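Local coordinates for lipolytic protein G-D-S-L family (PDB 4Q7Q) that is a possible lipase of the GDSL family, probably hydrolysing ester bonds as SGNH hydrolases do, though its substrate is not established, at residues A122-D134 against I173-L186. Residues are numbered along the deposited sequence; the frame is centred on the assembly and turned at random.
Sequences AKIVLITPMQRND and IPVVDLYHHPLLTL
Gln-131 reaches across to Tyr-179, bonding it directly through NE2 and, by way of water, through OE1. Its NE2 donates to Tyr-179 O at 2.9 Å with an N-H...O angle of 164°, the acceptor lying close to the amide plane, while OE1 accepts from two waters, one also bonded to Tyr-179 OH and the other receiving Leu-186 N. CG of Gln-131 sits over one face of the Tyr-179 ring, 3.6 Å from its centroid, a CH-pi contact. A third water accepts from Gln-131 N and lies within bonding range of Leu-178 O and Leu-184 O.

Upstream, the pairing is that of parallel strands: Leu-126 N donates to Pro-174 O, Val-176 N to Leu-126 O at 2.8 Å, and Thr-128 N to Val-176 O at 2.9 Å. Thr-128 also bonds through its side chain: with chi1 at 68°, OG1 lies between backbone N and carbonyl carbon and accepts Tyr-179 N at 3.0 Å, nearly straight at 172°. Asp-177 receives His-180 N on OD1, an Asx motif, and His-180 ND1 on OD2; His-180 NE2 bonds to Glu-158. At the far end Asn-133 ND2 meets Leu-186 O at 3.1 Å from above the carbonyl plane.

Apolar side chains meet on both faces: Ile-127 lies beside Val-176 on one, its CG2 a tight 3.5 Å from Leu-178 CD1, and Leu-126 CB nears Val-175 CG2 on the other. Selenomethionine Met-130 crosses Leu-184 at about a right angle, SE against CD1. Direct backbone bonds thus add strand 175-176 to strand 123-127 as an outermost strand of the SGNH-fold parallel sheet, whereas side chains and water bridge the loops beyond.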
ATOM      1  N   ALA A 122       3.302 -18.664  13.622  1.00 25.57           N
ATOM      2  CA  ALA A 122       2.552 -18.058  12.525  1.00 25.39           C
ATOM      3  C   ALA A 122       3.411 -17.820  11.286  1.00 25.69           C
ATOM      4  O   ALA A 122       4.598 -17.500  11.388  1.00 26.75           O
ATOM      5  CB  ALA A 122       1.919 -16.748  12.976  1.00 26.22           C
ATOM      6  N   LYS A 123       2.799 -17.983  10.117  1.00 24.67           N
ATOM      7  CA  LYS A 123       3.441 -17.593   8.867  1.00 24.05           C
ATOM      8  C   LYS A 123       3.415 -16.079   8.711  1.00 22.32           C
ATOM      9  O   LYS A 123       2.479 -15.412   9.155  1.00 22.12           O
ATOM     10  CB  LYS A 123       2.745 -18.244   7.671  1.00 25.57           C
ATOM     11  CG  LYS A 123       2.783 -19.762   7.671  1.00 28.70           C
ATOM     12  CD  LYS A 123       4.175 -20.287   7.983  1.00 30.78           C
ATOM     13  N   ILE A 124       4.459 -15.543   8.089  1.00 21.28           N
ATOM     14  CA  ILE A 124       4.547 -14.112   7.829  1.00 21.28           C
ATOM     15  C   ILE A 124       4.792 -13.859   6.346  1.00 20.19           C
ATOM     16  O   ILE A 124       5.601 -14.538   5.713  1.00 21.83           O
ATOM     17  CB  ILE A 124       5.666 -13.435   8.662  1.00 21.45           C
ATOM     18  CG1 ILE A 124       5.492 -13.735  10.155  1.00 22.54           C
ATOM     19  CG2 ILE A 124       5.672 -11.931   8.425  1.00 21.76           C
ATOM     20  CD1 ILE A 124       6.572 -13.135  11.032  1.00 24.36           C
ATOM     21  N   VAL A 125       4.067 -12.895   5.788  1.00 18.94           N
ATOM     22  CA  VAL A 125       4.298 -12.455   4.421  1.00 19.07           C
ATOM     23  C   VAL A 125       4.426 -10.936   4.415  1.00 19.10           C
ATOM     24  O   VAL A 125       3.628 -10.243   5.040  1.00 19.28           O
ATOM     25  CB  VAL A 125       3.123 -12.880   3.507  1.00 20.85           C
ATOM     26  CG1 VAL A 125       3.268 -12.286   2.115  1.00 22.42           C
ATOM     27  CG2 VAL A 125       3.023 -14.391   3.433  1.00 21.97           C
ATOM     28  N   LEU A 126       5.446 -10.420   3.732  1.00 18.02           N
ATOM     29  CA  LEU A 126       5.589  -8.979   3.555  1.00 17.67           C
ATOM     30  C   LEU A 126       5.160  -8.596   2.146  1.00 18.02           C
ATOM     31  O   LEU A 126       5.327  -9.371   1.205  1.00 19.21           O
ATOM     32  CB  LEU A 126       7.034  -8.539   3.797  1.00 18.74           C
ATOM     33  CG  LEU A 126       7.706  -9.048   5.075  1.00 18.73           C
ATOM     34  CD1 LEU A 126       9.124  -8.511   5.165  1.00 20.34           C
ATOM     35  CD2 LEU A 126       6.895  -8.690   6.319  1.00 19.56           C
ATOM     36  N   ILE A 127       4.600  -7.400   2.008  1.00 16.99           N
ATOM     37  CA  ILE A 127       4.158  -6.901   0.713  1.00 17.43           C
ATOM     38  C   ILE A 127       4.818  -5.557   0.441  1.00 17.71           C
ATOM     39  O   ILE A 127       4.688  -4.638   1.245  1.00 18.47           O
ATOM     40  CB  ILE A 127       2.631  -6.727   0.687  1.00 16.49           C
ATOM     41  CG1 ILE A 127       1.943  -8.025   1.122  1.00 16.36           C
ATOM     42  CG2 ILE A 127       2.158  -6.257  -0.682  1.00 17.67           C
ATOM     43  CD1 ILE A 127       0.443  -7.962   1.055  1.00 17.37           C
ATOM     44  N   THR A 128       5.541  -5.434  -0.671  1.00 17.03           N
ATOM     45  CA  THR A 128       6.172  -4.150  -0.995  1.00 17.39           C
ATOM     46  C   THR A 128       5.142  -3.098  -1.381  1.00 17.82           C
ATOM     47  O   THR A 128       4.066  -3.430  -1.873  1.00 17.54           O
ATOM     48  CB  THR A 128       7.177  -4.253  -2.160  1.00 18.25           C
ATOM     49  OG1 THR A 128       6.468  -4.540  -3.370  1.00 20.05           O
ATOM     50  CG2 THR A 128       8.220  -5.330  -1.897  1.00 19.20           C
ATOM     51  N   PRO A 129       5.470  -1.820  -1.163  1.00 17.35           N
ATOM     52  CA  PRO A 129       4.538  -0.802  -1.646  1.00 16.53           C
ATOM     53  C   PRO A 129       4.345  -0.890  -3.155  1.00 16.26           C
ATOM     54  O   PRO A 129       5.264  -1.235  -3.902  1.00 19.04           O
ATOM     55  CB  PRO A 129       5.236   0.514  -1.288  1.00 17.94           C
ATOM     56  CG  PRO A 129       6.108   0.181  -0.137  1.00 19.21           C
ATOM     57  CD  PRO A 129       6.569  -1.241  -0.371  1.00 18.46           C
HETATM   58  N   MSE A 130       3.131  -0.598  -3.593  1.00 16.34           N
HETATM   59  CA  MSE A 130       2.855  -0.463  -5.009  1.00 15.97           C
HETATM   60  C   MSE A 130       3.367   0.890  -5.479  1.00 14.53           C
HETATM   61  O   MSE A 130       3.435   1.842  -4.706  1.00 15.00           O
HETATM   62  CB  MSE A 130       1.348  -0.559  -5.247  1.00 16.46           C
HETATM   63  CG  MSE A 130       0.963  -0.658  -6.714  1.00 18.59           C
HETATM   64 SE   MSE A 130      -0.909  -1.146  -7.021  0.83 25.02          SE
HETATM   65  CE  MSE A 130      -1.703   0.603  -6.698  1.00 22.91           C
ATOM     66  N   GLN A 131       3.720   0.990  -6.755  1.00 14.04           N
ATOM     67  CA  GLN A 131       3.983   2.305  -7.319  1.00 14.55           C
ATOM     68  C   GLN A 131       2.724   3.159  -7.210  1.00 15.48           C
ATOM     69  O   GLN A 131       1.604   2.649  -7.057  1.00 15.83           O
ATOM     70  CB  GLN A 131       4.479   2.194  -8.758  1.00 16.68           C
ATOM     71  CG  GLN A 131       5.830   1.507  -8.825  1.00 17.59           C
ATOM     72  CD  GLN A 131       6.432   1.488 -10.208  1.00 19.77           C
ATOM     73  OE1 GLN A 131       6.562   2.527 -10.864  1.00 21.24           O
ATOM     74  NE2 GLN A 131       6.825   0.305 -10.656  1.00 22.93           N
ATOM     75  N   ARG A 132       2.913   4.465  -7.240  1.00 14.44           N
ATOM     76  CA  ARG A 132       1.796   5.382  -7.093  1.00 14.71           C
ATOM     77  C   ARG A 132       1.995   6.574  -7.998  1.00 14.07           C
ATOM     78  O   ARG A 132       3.113   7.083  -8.139  1.00 15.57           O
ATOM     79  CB  ARG A 132       1.677   5.845  -5.636  1.00 14.10           C
ATOM     80  CG  ARG A 132       2.978   6.306  -5.008  1.00 14.05           C
ATOM     81  CD  ARG A 132       2.836   6.571  -3.520  1.00 13.99           C
ATOM     82  NE  ARG A 132       2.089   7.795  -3.239  1.00 13.94           N
ATOM     83  CZ  ARG A 132       1.779   8.212  -2.016  1.00 14.07           C
ATOM     84  NH1 ARG A 132       2.138   7.489  -0.954  1.00 14.83           N
ATOM     85  NH2 ARG A 132       1.113   9.347  -1.854  1.00 15.81           N
ATOM     86  N   ASN A 133       0.925   7.010  -8.649  1.00 13.98           N
ATOM     87  CA  ASN A 133       1.022   8.246  -9.404  1.00 15.29           C
ATOM     88  C   ASN A 133       0.548   9.409  -8.545  1.00 15.23           C
ATOM     89  O   ASN A 133       0.394   9.245  -7.333  1.00 16.05           O
ATOM     90  CB  ASN A 133       0.297   8.161 -10.747  1.00 15.89           C
ATOM     91  CG  ASN A 133       1.065   8.855 -11.842  1.00 15.99           C
ATOM     92  OD1 ASN A 133       1.561   9.960 -11.643  1.00 16.37           O
ATOM     93  ND2 ASN A 133       1.200   8.204 -12.994  1.00 18.69           N
ATOM     94  N   ASP A 134       0.348  10.578  -9.148  1.00 15.24           N
ATOM     95  CA  ASP A 134      -0.130  11.734  -8.395  1.00 17.19           C
ATOM     96  C   ASP A 134      -1.418  11.359  -7.675  1.00 17.51           C
ATOM     97  O   ASP A 134      -2.367  10.879  -8.291  1.00 18.67           O
ATOM     98  CB  ASP A 134      -0.419  12.909  -9.333  1.00 17.86           C
ATOM     99  CG  ASP A 134       0.835  13.571  -9.867  1.00 18.11           C
ATOM    100  OD1 ASP A 134       1.959  13.101  -9.600  1.00 18.14           O
ATOM    101  OD2 ASP A 134       0.679  14.584 -10.570  1.00 19.81           O
ATOM    102  N   ILE A 173      11.509 -14.861   4.728  1.00 29.15           N
ATOM    103  CA  ILE A 173      10.079 -14.599   4.733  1.00 28.11           C
ATOM    104  C   ILE A 173       9.666 -14.213   3.319  1.00 26.74           C
ATOM    105  O   ILE A 173      10.294 -13.359   2.705  1.00 26.26           O
ATOM    106  CB  ILE A 173       9.742 -13.429   5.688  1.00 29.57           C
ATOM    107  CG1 ILE A 173       9.886 -13.879   7.143  1.00 33.40           C
ATOM    108  CG2 ILE A 173       8.346 -12.888   5.421  1.00 29.69           C
ATOM    109  CD1 ILE A 173       9.041 -15.074   7.489  1.00 36.63           C
ATOM    110  N   PRO A 174       8.609 -14.847   2.792  1.00 24.66           N
ATOM    111  CA  PRO A 174       8.182 -14.511   1.430  1.00 23.65           C
ATOM    112  C   PRO A 174       7.726 -13.059   1.303  1.00 22.31           C
ATOM    113  O   PRO A 174       7.145 -12.497   2.237  1.00 22.31           O
ATOM    114  CB  PRO A 174       6.992 -15.440   1.194  1.00 24.69           C
ATOM    115  CG  PRO A 174       7.102 -16.510   2.233  1.00 24.93           C
ATOM    116  CD  PRO A 174       7.755 -15.872   3.409  1.00 24.14           C
ATOM    117  N   VAL A 175       7.993 -12.470   0.144  1.00 21.00           N
ATOM    118  CA  VAL A 175       7.606 -11.099  -0.139  1.00 21.10           C
ATOM    119  C   VAL A 175       6.795 -11.034  -1.430  1.00 20.43           C
ATOM    120  O   VAL A 175       7.206 -11.566  -2.464  1.00 24.24           O
ATOM    121  CB  VAL A 175       8.840 -10.183  -0.279  1.00 20.41           C
ATOM    122  CG1 VAL A 175       8.412  -8.772  -0.627  1.00 20.31           C
ATOM    123  CG2 VAL A 175       9.661 -10.193   0.997  1.00 21.17           C
ATOM    124  N   VAL A 176       5.621 -10.421  -1.362  1.00 19.64           N
ATOM    125  CA  VAL A 176       4.866 -10.092  -2.560  1.00 18.82           C
ATOM    126  C   VAL A 176       5.415  -8.775  -3.081  1.00 18.91           C
ATOM    127  O   VAL A 176       5.247  -7.735  -2.446  1.00 17.67           O
ATOM    128  CB  VAL A 176       3.372  -9.935  -2.253  1.00 20.16           C
ATOM    129  CG1 VAL A 176       2.613  -9.504  -3.508  1.00 20.13           C
ATOM    130  CG2 VAL A 176       2.812 -11.233  -1.696  1.00 21.22           C
ATOM    131  N   ASP A 177       6.082  -8.818  -4.230  1.00 19.55           N
ATOM    132  CA  ASP A 177       6.717  -7.615  -4.769  1.00 19.93           C
ATOM    133  C   ASP A 177       5.765  -6.886  -5.708  1.00 18.53           C
ATOM    134  O   ASP A 177       5.795  -7.095  -6.922  1.00 20.29           O
ATOM    135  CB  ASP A 177       8.018  -7.956  -5.497  1.00 21.15           C
ATOM    136  CG  ASP A 177       8.885  -6.732  -5.765  1.00 22.06           C
ATOM    137  OD1 ASP A 177       8.404  -5.599  -5.580  1.00 25.42           O
ATOM    138  OD2 ASP A 177      10.060  -6.911  -6.166  1.00 24.57           O
ATOM    139  N   LEU A 178       4.922  -6.026  -5.151  1.00 17.79           N
ATOM    140  CA  LEU A 178       4.043  -5.213  -5.988  1.00 15.98           C
ATOM    141  C   LEU A 178       4.810  -4.135  -6.750  1.00 17.04           C
ATOM    142  O   LEU A 178       4.444  -3.788  -7.871  1.00 17.95           O
ATOM    143  CB  LEU A 178       2.934  -4.558  -5.166  1.00 16.93           C
ATOM    144  CG  LEU A 178       2.038  -5.509  -4.371  1.00 16.51           C
ATOM    145  CD1 LEU A 178       1.022  -4.700  -3.602  1.00 16.48           C
ATOM    146  CD2 LEU A 178       1.365  -6.516  -5.302  1.00 18.85           C
ATOM    147  N   TYR A 179       5.862  -3.598  -6.138  1.00 16.71           N
ATOM    148  CA  TYR A 179       6.602  -2.504  -6.754  1.00 16.91           C
ATOM    149  C   TYR A 179       7.111  -2.908  -8.134  1.00 18.33           C
ATOM    150  O   TYR A 179       6.997  -2.148  -9.097  1.00 19.31           O
ATOM    151  CB  TYR A 179       7.775  -2.027  -5.882  1.00 17.07           C
ATOM    152  CG  TYR A 179       8.325  -0.735  -6.428  1.00 17.87           C
ATOM    153  CD1 TYR A 179       9.203  -0.741  -7.503  1.00 20.24           C
ATOM    154  CD2 TYR A 179       7.916   0.492  -5.920  1.00 17.95           C
ATOM    155  CE1 TYR A 179       9.668   0.418  -8.054  1.00 21.03           C
ATOM    156  CE2 TYR A 179       8.398   1.678  -6.466  1.00 18.17           C
ATOM    157  CZ  TYR A 179       9.275   1.625  -7.533  1.00 19.99           C
ATOM    158  OH  TYR A 179       9.752   2.774  -8.106  1.00 20.73           O
ATOM    159  N   HIS A 180       7.665  -4.112  -8.229  1.00 18.37           N
ATOM    160  CA  HIS A 180       8.227  -4.578  -9.492  1.00 19.45           C
ATOM    161  C   HIS A 180       7.295  -5.489 -10.285  1.00 21.43           C
ATOM    162  O   HIS A 180       7.713  -6.118 -11.257  1.00 24.33           O
ATOM    163  CB  HIS A 180       9.583  -5.254  -9.261  1.00 21.56           C
ATOM    164  CG  HIS A 180      10.597  -4.360  -8.610  1.00 23.15           C
ATOM    165  ND1 HIS A 180      10.920  -4.450  -7.273  1.00 23.63           N
ATOM    166  CD2 HIS A 180      11.357  -3.361  -9.115  1.00 24.47           C
ATOM    167  CE1 HIS A 180      11.836  -3.543  -6.981  1.00 24.95           C
ATOM    168  NE2 HIS A 180      12.118  -2.868  -8.080  1.00 25.70           N
ATOM    169  N   HIS A 181       6.032  -5.551  -9.880  1.00 20.70           N
ATOM    170  CA  HIS A 181       5.046  -6.345 -10.601  1.00 22.75           C
ATOM    171  C   HIS A 181       4.878  -5.801 -12.022  1.00 23.37           C
ATOM    172  O   HIS A 181       4.621  -4.619 -12.204  1.00 23.68           O
ATOM    173  CB  HIS A 181       3.712  -6.312  -9.852  1.00 21.13           C
ATOM    174  CG  HIS A 181       2.735  -7.351 -10.306  1.00 23.53           C
ATOM    175  ND1 HIS A 181       2.215  -7.380 -11.581  1.00 23.64           N
ATOM    176  CD2 HIS A 181       2.178  -8.394  -9.647  1.00 24.66           C
ATOM    177  CE1 HIS A 181       1.387  -8.406 -11.693  1.00 23.68           C
ATOM    178  NE2 HIS A 181       1.345  -9.034 -10.534  1.00 24.71           N
ATOM    179  N   PRO A 182       5.034  -6.666 -13.035  1.00 25.62           N
ATOM    180  CA  PRO A 182       5.011  -6.176 -14.420  1.00 26.22           C
ATOM    181  C   PRO A 182       3.692  -5.510 -14.842  1.00 26.81           C
ATOM    182  O   PRO A 182       3.683  -4.756 -15.819  1.00 27.31           O
ATOM    183  CB  PRO A 182       5.283  -7.440 -15.251  1.00 26.85           C
ATOM    184  CG  PRO A 182       4.957  -8.582 -14.341  1.00 27.15           C
ATOM    185  CD  PRO A 182       5.277  -8.115 -12.957  1.00 25.77           C
ATOM    186  N   LEU A 183       2.606  -5.767 -14.116  1.00 27.74           N
ATOM    187  CA  LEU A 183       1.321  -5.158 -14.449  1.00 28.23           C
ATOM    188  C   LEU A 183       1.053  -3.849 -13.704  1.00 26.64           C
ATOM    189  O   LEU A 183       0.158  -3.090 -14.080  1.00 27.54           O
ATOM    190  CB  LEU A 183       0.174  -6.138 -14.185  1.00 29.19           C
ATOM    191  CG  LEU A 183       0.181  -7.436 -14.988  1.00 29.00           C
ATOM    192  CD1 LEU A 183      -1.026  -8.290 -14.632  1.00 29.75           C
ATOM    193  CD2 LEU A 183       0.204  -7.141 -16.478  1.00 28.65           C
ATOM    194  N   LEU A 184       1.823  -3.588 -12.654  1.00 23.43           N
ATOM    195  CA  LEU A 184       1.543  -2.455 -11.775  1.00 21.64           C
ATOM    196  C   LEU A 184       2.437  -1.247 -12.067  1.00 23.72           C
ATOM    197  O   LEU A 184       3.239  -0.828 -11.240  1.00 23.00           O
ATOM    198  CB  LEU A 184       1.626  -2.897 -10.307  1.00 20.17           C
ATOM    199  CG  LEU A 184       0.656  -4.025  -9.932  1.00 20.14           C
ATOM    200  CD1 LEU A 184       0.775  -4.395  -8.457  1.00 21.02           C
ATOM    201  CD2 LEU A 184      -0.779  -3.634 -10.281  1.00 19.62           C
ATOM    202  N   THR A 185       2.277  -0.682 -13.258  1.00 25.19           N
ATOM    203  CA  THR A 185       3.148   0.395 -13.718  1.00 25.86           C
ATOM    204  C   THR A 185       2.521   1.781 -13.574  1.00 24.77           C
ATOM    205  O   THR A 185       1.299   1.917 -13.554  1.00 25.43           O
ATOM    206  CB  THR A 185       3.531   0.174 -15.180  1.00 28.63           C
ATOM    207  OG1 THR A 185       2.337   0.035 -15.958  1.00 31.11           O
ATOM    208  CG2 THR A 185       4.353  -1.094 -15.307  1.00 29.05           C
ATOM    209  N   LEU A 186       3.366   2.806 -13.467  1.00 24.75           N
ATOM    210  CA  LEU A 186       2.890   4.184 -13.335  1.00 26.33           C
ATOM    211  C   LEU A 186       1.907   4.612 -14.419  1.00 27.50           C
ATOM    212  O   LEU A 186       0.925   5.304 -14.137  1.00 28.05           O
ATOM    213  CB  LEU A 186       4.060   5.162 -13.318  1.00 25.61           C
ATOM    214  CG  LEU A 186       4.755   5.326 -11.974  1.00 25.11           C
ATOM    215  CD1 LEU A 186       5.934   6.278 -12.122  1.00 25.84           C
ATOM    216  CD2 LEU A 186       3.765   5.826 -10.941  1.00 24.73           C
TER
HETATM  217  O   HOH W   1       3.816  -1.210  -8.623  1.00 19.61           O
HETATM  218  O   HOH W   2       7.603   4.524  -9.337  1.00 21.05           O
HETATM  219  O   HOH W   3       6.217   2.219 -13.675  1.00 46.84           O